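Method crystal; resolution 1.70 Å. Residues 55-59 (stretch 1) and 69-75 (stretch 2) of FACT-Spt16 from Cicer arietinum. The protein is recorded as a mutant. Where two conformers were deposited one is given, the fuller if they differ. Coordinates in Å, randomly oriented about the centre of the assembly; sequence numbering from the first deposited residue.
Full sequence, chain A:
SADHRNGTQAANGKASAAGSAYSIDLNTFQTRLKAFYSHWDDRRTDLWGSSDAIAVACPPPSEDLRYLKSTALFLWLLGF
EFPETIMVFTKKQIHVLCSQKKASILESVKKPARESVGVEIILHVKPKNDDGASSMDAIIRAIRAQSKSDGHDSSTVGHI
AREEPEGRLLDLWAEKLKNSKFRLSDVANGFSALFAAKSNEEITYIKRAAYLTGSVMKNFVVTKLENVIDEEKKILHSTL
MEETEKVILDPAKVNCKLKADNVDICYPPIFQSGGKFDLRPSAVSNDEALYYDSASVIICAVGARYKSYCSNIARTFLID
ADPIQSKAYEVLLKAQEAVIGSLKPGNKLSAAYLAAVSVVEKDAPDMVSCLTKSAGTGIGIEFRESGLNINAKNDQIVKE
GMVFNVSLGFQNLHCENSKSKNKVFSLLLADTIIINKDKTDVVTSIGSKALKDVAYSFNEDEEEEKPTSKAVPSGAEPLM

Stretch 1, residues 55-59: AVACP
Stretch 2 69-75: KSTALFL

The end of a strand crosses a helix that continues later in the chain at nearly a right angle, and the contact is held by side-chain packing, with no hydrogen bond between the two. Strand 55-58 is extended (phi -112 to -149°, psi 128 to 147°) and helix 69-75 is regular (phi near -60°, psi near -40°), with backbone hydrogen bonds such as L73 N to K69 O at 3.0 Å. Their axes approach to 7.4 Å, with a signed crossing angle of -99° between N-to-C directions. The register pairs V56 CA with S70 CA at 5.7 Å and C58 CA with T71 CA at 6.2 Å.

Strand alternation sets the first rule: V56 and C58 point toward the helix while A57 points away. V56, chi1 m, sets CG1 3.6 Å from L73 CD2 and CG2 3.7 Å from F74 CE2. L73 is t,p; F74 has chi1 -80° and chi2 -82°. C58, also m, sets SG 3.4 Å from F74 CD2, oblique to the ring, and 3.6 Å from T71 N.

S70, chi1 p, brings OG within 3.2 Å of A57 O and 3.6 Å of C58 SG; its hydroxyl, hydrogen-bonded elsewhere in the structure, suits burial beside apolar V56, L73 and F74. The CA-to-CB bond of T71, chi1 m, points sideways, OG1 3.7 Å from C58 SG; that of A72 points away. The contact buries 300 Å², V56 and C58 being covered most.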

# COMPACT_ATOMS: atom_id res chain seq x y z
N ALA A 55 4.82 7.33 20.24
CA ALA A 55 3.80 8.34 19.95
C ALA A 55 3.38 8.25 18.50
O ALA A 55 4.24 8.26 17.60
CB ALA A 55 4.32 9.74 20.25
N VAL A 56 2.08 8.14 18.26
CA VAL A 56 1.57 8.21 16.89
C VAL A 56 0.53 9.31 16.83
O VAL A 56 -0.17 9.57 17.81
CB VAL A 56 0.98 6.86 16.39
CG1 VAL A 56 1.94 5.71 16.65
CG2 VAL A 56 -0.37 6.58 17.04
N ALA A 57 0.44 9.98 15.68
CA ALA A 57 -0.47 11.12 15.56
C ALA A 57 -1.00 11.25 14.14
O ALA A 57 -0.26 11.08 13.17
CB ALA A 57 0.23 12.40 15.98
N CYS A 58 -2.30 11.52 14.03
CA CYS A 58 -2.96 11.63 12.74
C CYS A 58 -3.54 13.03 12.57
O CYS A 58 -4.09 13.59 13.51
CB CYS A 58 -4.08 10.60 12.63
SG CYS A 58 -3.43 8.93 12.62
N PRO A 59 -3.42 13.59 11.36
CA PRO A 59 -3.87 14.94 11.03
C PRO A 59 -5.39 15.02 10.85
O PRO A 59 -6.04 13.99 10.83
CB PRO A 59 -3.16 15.23 9.70
CG PRO A 59 -3.04 13.92 9.07
CD PRO A 59 -2.80 12.93 10.19
N LYS A 69 1.33 5.63 7.87
CA LYS A 69 1.54 4.52 8.77
C LYS A 69 0.82 4.75 10.11
O LYS A 69 0.36 3.81 10.74
CB LYS A 69 3.04 4.32 8.98
CG LYS A 69 3.41 3.00 9.62
CD LYS A 69 4.91 2.77 9.60
CE LYS A 69 5.30 1.62 8.67
NZ LYS A 69 5.18 1.96 7.21
N SER A 70 0.73 6.00 10.54
CA SER A 70 0.03 6.28 11.79
C SER A 70 -1.46 5.97 11.65
O SER A 70 -2.08 5.42 12.56
CB SER A 70 0.21 7.74 12.18
OG SER A 70 -0.15 8.58 11.11
N THR A 71 -2.02 6.34 10.50
CA THR A 71 -3.42 6.02 10.22
C THR A 71 -3.62 4.51 10.19
O THR A 71 -4.58 3.98 10.76
CB THR A 71 -3.88 6.64 8.90
OG1 THR A 71 -3.91 8.06 9.03
CG2 THR A 71 -5.27 6.14 8.52
N ALA A 72 -2.67 3.82 9.57
CA ALA A 72 -2.72 2.36 9.52
C ALA A 72 -2.75 1.73 10.91
O ALA A 72 -3.46 0.75 11.13
CB ALA A 72 -1.56 1.83 8.70
N LEU A 73 -1.98 2.27 11.85
CA LEU A 73 -2.00 1.74 13.21
C LEU A 73 -3.38 1.88 13.86
O LEU A 73 -3.88 0.93 14.46
CB LEU A 73 -0.93 2.39 14.09
CG LEU A 73 -0.90 1.84 15.52
CD1 LEU A 73 -0.59 0.35 15.52
CD2 LEU A 73 0.07 2.60 16.41
N PHE A 74 -3.98 3.07 13.74
CA PHE A 74 -5.34 3.25 14.24
C PHE A 74 -6.34 2.29 13.61
O PHE A 74 -7.16 1.71 14.31
CB PHE A 74 -5.82 4.69 14.05
CG PHE A 74 -5.32 5.65 15.08
CD1 PHE A 74 -5.96 5.76 16.31
CD2 PHE A 74 -4.25 6.48 14.81
CE1 PHE A 74 -5.52 6.65 17.27
CE2 PHE A 74 -3.80 7.39 15.77
CZ PHE A 74 -4.43 7.48 16.99
N LEU A 75 -6.27 2.12 12.29
CA LEU A 75 -7.14 1.17 11.60
C LEU A 75 -6.89 -0.27 12.06
O LEU A 75 -7.82 -1.05 12.26
CB LEU A 75 -6.94 1.28 10.07
CG LEU A 75 -7.55 2.54 9.46
CD1 LEU A 75 -7.05 2.76 8.04
CD2 LEU A 75 -9.07 2.43 9.45